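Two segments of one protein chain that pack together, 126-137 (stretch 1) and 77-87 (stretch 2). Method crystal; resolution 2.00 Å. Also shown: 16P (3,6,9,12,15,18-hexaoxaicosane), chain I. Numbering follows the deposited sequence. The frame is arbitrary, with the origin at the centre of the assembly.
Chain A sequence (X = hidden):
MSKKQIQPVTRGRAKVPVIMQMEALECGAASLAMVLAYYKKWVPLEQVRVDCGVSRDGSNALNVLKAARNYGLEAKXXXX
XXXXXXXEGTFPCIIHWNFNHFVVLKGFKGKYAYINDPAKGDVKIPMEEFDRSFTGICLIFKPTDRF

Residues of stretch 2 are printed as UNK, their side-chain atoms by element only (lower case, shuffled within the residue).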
# COMPACT_ATOMS: atom_id res chain seq x y z
N PRO A 126 17.16 0.48 4.54
CA PRO A 126 18.26 0.11 3.62
C PRO A 126 17.82 -0.89 2.57
O PRO A 126 17.07 -1.82 2.89
CB PRO A 126 19.32 -0.52 4.55
CG PRO A 126 18.91 -0.17 5.94
CD PRO A 126 17.45 0.15 5.95
N MET A 127 18.29 -0.71 1.34
CA MET A 127 17.90 -1.57 0.21
C MET A 127 17.97 -3.04 0.45
O MET A 127 17.13 -3.77 -0.02
CB MET A 127 18.76 -1.33 -1.02
CG MET A 127 18.31 -0.19 -1.85
SD MET A 127 16.56 -0.19 -2.27
CE MET A 127 16.72 1.18 -3.41
N GLU A 128 19.02 -3.48 1.13
CA GLU A 128 19.23 -4.92 1.36
C GLU A 128 18.10 -5.45 2.21
O GLU A 128 17.50 -6.48 1.85
CB GLU A 128 20.61 -5.24 1.94
CG GLU A 128 20.94 -4.48 3.24
CD GLU A 128 20.45 -5.10 4.54
OE1 GLU A 128 20.05 -6.28 4.55
OE2 GLU A 128 20.46 -4.35 5.55
N GLU A 129 17.75 -4.71 3.29
CA GLU A 129 16.63 -5.08 4.14
C GLU A 129 15.29 -4.95 3.37
O GLU A 129 14.48 -5.85 3.40
CB GLU A 129 16.62 -4.24 5.41
CG GLU A 129 15.46 -4.50 6.35
CD GLU A 129 15.48 -3.66 7.59
OE1 GLU A 129 16.58 -3.44 8.10
OE2 GLU A 129 14.40 -3.30 8.13
N PHE A 130 15.10 -3.86 2.64
CA PHE A 130 13.93 -3.74 1.78
C PHE A 130 13.73 -4.98 0.93
O PHE A 130 12.67 -5.58 0.98
CB PHE A 130 14.00 -2.55 0.84
CG PHE A 130 12.79 -2.41 -0.05
CD1 PHE A 130 11.62 -1.76 0.43
CD2 PHE A 130 12.77 -2.96 -1.31
CE1 PHE A 130 10.50 -1.64 -0.38
CE2 PHE A 130 11.64 -2.85 -2.11
CZ PHE A 130 10.51 -2.17 -1.64
N ASP A 131 14.78 -5.37 0.21
CA ASP A 131 14.74 -6.51 -0.70
C ASP A 131 14.32 -7.81 -0.01
O ASP A 131 13.61 -8.61 -0.62
CB ASP A 131 16.08 -6.71 -1.44
CG ASP A 131 16.37 -5.59 -2.49
OD1 ASP A 131 15.51 -4.72 -2.77
OD2 ASP A 131 17.48 -5.59 -3.06
N ARG A 132 14.73 -8.04 1.25
CA ARG A 132 14.25 -9.25 1.95
C ARG A 132 12.84 -9.14 2.56
O ARG A 132 12.15 -10.14 2.64
CB ARG A 132 15.25 -9.77 2.97
CG ARG A 132 15.57 -8.94 4.17
CD ARG A 132 16.33 -9.73 5.25
NE ARG A 132 17.77 -9.43 5.24
CZ ARG A 132 18.36 -8.36 5.79
NH1 ARG A 132 17.67 -7.52 6.55
NH2 ARG A 132 19.68 -8.25 5.69
N SER A 133 12.44 -7.93 2.95
CA SER A 133 11.15 -7.68 3.62
C SER A 133 9.95 -7.55 2.65
O SER A 133 8.84 -8.06 2.92
CB SER A 133 11.22 -6.42 4.48
OG SER A 133 12.07 -6.63 5.57
N PHE A 134 10.17 -6.93 1.50
CA PHE A 134 9.13 -6.90 0.46
C PHE A 134 8.89 -8.34 -0.09
O PHE A 134 9.80 -8.98 -0.58
CB PHE A 134 9.56 -5.97 -0.62
CG PHE A 134 8.69 -5.96 -1.84
CD1 PHE A 134 7.35 -5.66 -1.74
CD2 PHE A 134 9.22 -6.23 -3.09
CE1 PHE A 134 6.55 -5.64 -2.87
CE2 PHE A 134 8.41 -6.19 -4.23
CZ PHE A 134 7.07 -5.91 -4.11
N THR A 135 7.66 -8.83 0.00
CA THR A 135 7.33 -10.21 -0.40
C THR A 135 7.04 -10.37 -1.87
O THR A 135 6.88 -11.49 -2.36
CB THR A 135 6.04 -10.73 0.29
OG1 THR A 135 4.89 -10.05 -0.26
CG2 THR A 135 6.11 -10.54 1.75
N GLY A 136 6.83 -9.25 -2.56
CA GLY A 136 6.57 -9.28 -3.97
C GLY A 136 5.23 -8.73 -4.37
O GLY A 136 5.09 -8.37 -5.56
N ILE A 137 4.27 -8.64 -3.44
CA ILE A 137 2.90 -8.17 -3.78
C ILE A 137 2.77 -6.63 -3.57
O ILE A 137 3.07 -6.13 -2.50
CB ILE A 137 1.80 -8.89 -2.95
CG1 ILE A 137 1.93 -10.43 -3.01
CG2 ILE A 137 0.43 -8.47 -3.43
CD1 ILE A 137 1.85 -11.06 -4.41
N UNK A 77 -3.43 -5.17 -8.55
CA UNK A 77 -2.43 -5.95 -7.80
C UNK A 77 -1.39 -6.63 -8.70
O UNK A 77 -1.73 -7.38 -9.61
N UNK A 78 -0.12 -6.40 -8.40
CA UNK A 78 0.97 -6.99 -9.14
C UNK A 78 1.86 -7.79 -8.23
O UNK A 78 2.01 -7.47 -7.06
c UNK A 78 0.48 -4.05 -10.73
c UNK A 78 1.23 -5.17 -10.92
o UNK A 78 -0.31 -3.06 -14.11
c UNK A 78 0.97 -4.86 -13.30
c UNK A 78 1.83 -5.91 -9.76
c UNK A 78 1.48 -5.57 -12.22
c UNK A 78 -0.04 -3.35 -11.79
c UNK A 78 0.21 -3.75 -13.06
N UNK A 79 2.46 -8.83 -8.79
CA UNK A 79 3.63 -9.46 -8.25
C UNK A 79 4.84 -8.92 -9.05
O UNK A 79 4.86 -9.01 -10.28
n UNK A 79 5.07 -14.38 -4.52
n UNK A 79 3.03 -14.18 -5.58
c UNK A 79 4.79 -11.69 -7.98
c UNK A 79 3.55 -10.95 -8.39
n UNK A 79 5.02 -13.64 -6.65
c UNK A 79 4.48 -13.18 -7.90
c UNK A 79 4.35 -14.03 -5.59
N UNK A 80 5.80 -8.35 -8.31
CA UNK A 80 6.98 -7.71 -8.85
C UNK A 80 8.14 -8.25 -8.04
O UNK A 80 8.04 -8.38 -6.85
c UNK A 80 6.98 -6.22 -8.57
o UNK A 80 3.75 -2.78 -11.71
c UNK A 80 5.92 -5.58 -10.77
c UNK A 80 5.50 -4.21 -8.88
c UNK A 80 6.10 -5.34 -9.43
c UNK A 80 4.69 -3.36 -9.66
c UNK A 80 5.13 -4.72 -11.55
c UNK A 80 4.53 -3.62 -10.98
N UNK A 81 9.24 -8.55 -8.69
CA UNK A 81 10.53 -8.66 -7.99
C UNK A 81 10.98 -7.25 -7.61
O UNK A 81 10.53 -6.25 -8.23
c UNK A 81 11.80 -8.82 -10.22
c UNK A 81 12.16 -9.86 -11.22
o UNK A 81 11.79 -9.56 -12.38
c UNK A 81 11.55 -9.40 -8.86
o UNK A 81 12.76 -10.92 -10.82
N UNK A 82 11.83 -7.14 -6.57
CA UNK A 82 12.32 -5.86 -6.09
C UNK A 82 12.83 -4.93 -7.18
O UNK A 82 12.44 -3.77 -7.17
c UNK A 82 13.46 -6.27 -5.15
c UNK A 82 12.36 -8.26 -5.77
c UNK A 82 13.11 -7.59 -4.64
N UNK A 83 13.63 -5.44 -8.13
CA UNK A 83 14.21 -4.62 -9.18
C UNK A 83 13.15 -4.01 -10.12
O UNK A 83 13.31 -2.90 -10.65
o UNK A 83 16.71 -6.08 -12.70
o UNK A 83 15.84 -8.06 -12.26
c UNK A 83 15.28 -5.41 -9.99
c UNK A 83 15.85 -6.85 -12.09
c UNK A 83 14.76 -6.35 -11.10
N UNK A 84 12.08 -4.74 -10.36
CA UNK A 84 11.01 -4.23 -11.26
C UNK A 84 10.07 -3.28 -10.50
O UNK A 84 9.40 -2.43 -11.12
c UNK A 84 10.21 -5.38 -11.89
c UNK A 84 7.50 -5.93 -14.49
c UNK A 84 8.91 -6.00 -13.96
c UNK A 84 9.23 -4.90 -12.94
n UNK A 84 7.41 -6.88 -15.64
N UNK A 85 9.99 -3.41 -9.18
CA UNK A 85 9.21 -2.45 -8.41
C UNK A 85 9.89 -1.07 -8.53
O UNK A 85 9.24 -0.07 -8.87
c UNK A 85 8.26 -2.54 -4.68
c UNK A 85 7.01 -1.47 -6.50
c UNK A 85 8.38 -1.91 -6.02
c UNK A 85 9.09 -2.89 -6.95
N UNK A 86 11.21 -1.07 -8.30
CA UNK A 86 12.10 0.12 -8.44
C UNK A 86 12.04 0.78 -9.81
O UNK A 86 12.06 1.98 -9.93
n UNK A 86 16.27 -2.77 -4.84
c UNK A 86 15.04 -1.39 -6.50
c UNK A 86 15.04 -2.03 -5.16
c UNK A 86 13.51 -0.26 -8.15
c UNK A 86 13.70 -0.72 -6.71
N UNK A 87 11.87 -0.03 -10.83
CA UNK A 87 11.85 0.45 -12.18
C UNK A 87 10.49 0.94 -12.61
O UNK A 87 10.38 2.01 -13.20
c UNK A 87 12.37 -0.66 -13.10
c UNK A 87 13.71 -1.14 -15.18
c UNK A 87 12.70 -0.20 -14.51
n UNK A 87 13.85 0.33 -17.14
c UNK A 87 13.62 -1.06 -16.68
C1 16P I . 0.94 -15.06 -3.05
C2 16P I . 0.14 -15.36 -4.33
O1 16P I . 0.99 -15.91 -5.37
C3 16P I . 0.42 -16.11 -6.67
C4 16P I . 1.57 -16.49 -7.63
O2 16P I . 1.27 -16.07 -8.98
C5 16P I . 1.73 -14.74 -9.18
C6 16P I . 1.55 -14.08 -10.55
O3 16P I . 2.91 -13.93 -11.02
C7 16P I . 3.17 -12.88 -11.92
C8 16P I . 4.58 -13.01 -12.49
O4 16P I . 5.55 -13.35 -11.43
C9 16P I . 6.55 -12.38 -11.16
C10 16P I . 7.88 -12.99 -10.78
O5 16P I . 8.67 -13.09 -11.99
C11 16P I . 10.03 -13.51 -11.81
C12 16P I . 10.36 -14.75 -12.67
O6 16P I . 11.43 -15.56 -12.11
C13 16P I . 11.07 -16.71 -11.31
C14 16P I . 12.26 -17.37 -10.65

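Position 77 carries no side-chain atoms, so it is Gly77; it lies in a strand and barely meets stretch 1. Position 78 has one carbon leading to a six-carbon ring that bears an oxygen: Tyr78. Its ring leads away from stretch 1, and its backbone does the work, the O of Tyr78 receiving a CA-H...O contact from the CA of Ile137 at 3.5 Å.

Position 79 shows three carbons, a nitrogen, and a carbon carrying two more nitrogens, which defines Arg79. It pairs with Ile137 in an antiparallel, non-hydrogen-bonded bridge, both side chains on the same face of the sheet. CD1 of Ile137 lies over one face of the flat guanidinium, 3.5 Å from NH1 of Arg79, while the edge remains free for polar partners: NH1 of Arg79 is 2.7 Å from O1 of 16P. A long side chain with a planar, charged end serves both neighbours.

Position 80 again has one carbon and a six-carbon ring with an oxygen: Tyr80. The ring leads away, but the N of Tyr80 donates a nearly straight hydrogen bond to the O of Gly136, 2.8 Å. At its backbone angles, a CB on Gly136 would jam against the preceding carbonyl oxygen.

Position 81 has three carbons, the third carrying two oxygens, and points away from stretch 1: Glu81, the N-cap residue, whose backbone O accepts a hydrogen bond from the N of position 85 at 3.0 Å.

At 82, three carbons close onto the backbone nitrogen, giving Pro82. Having no N-H to satisfy, proline fits a helix's first turn; its CB lies 3.5 Å from OD1 of Asp131, and its CG is 4.4 Å from CD2 of Phe134.

Position 83 has three carbons ending in two oxygens, Glu83, and 84 four carbons in a row ending in nitrogen, Lys84. Both are exposed and touch nothing on stretch 1.

Position 85 has four carbons forked at the second: Leu85. Its CD2 sits over the Phe134 face, 3.8 Å from the ring centroid, and meets the Phe130 edge, 3.8 Å from CZ of Phe130. The buried setting suits a branched, apolar side chain.

Position 86, four carbons ending in nitrogen, is Lys86; its extended chain carries NZ to 2.9 Å from OD1 of Asp131, a salt bridge. Position 87, of the same composition, is Lys87, out of reach.

The contact combines backbone pairing near Gly136, an apolar cluster around Phe134 and Leu85, and a salt bridge at its margin.

Stretch 2 (77-87) GYRYEPEKLKK
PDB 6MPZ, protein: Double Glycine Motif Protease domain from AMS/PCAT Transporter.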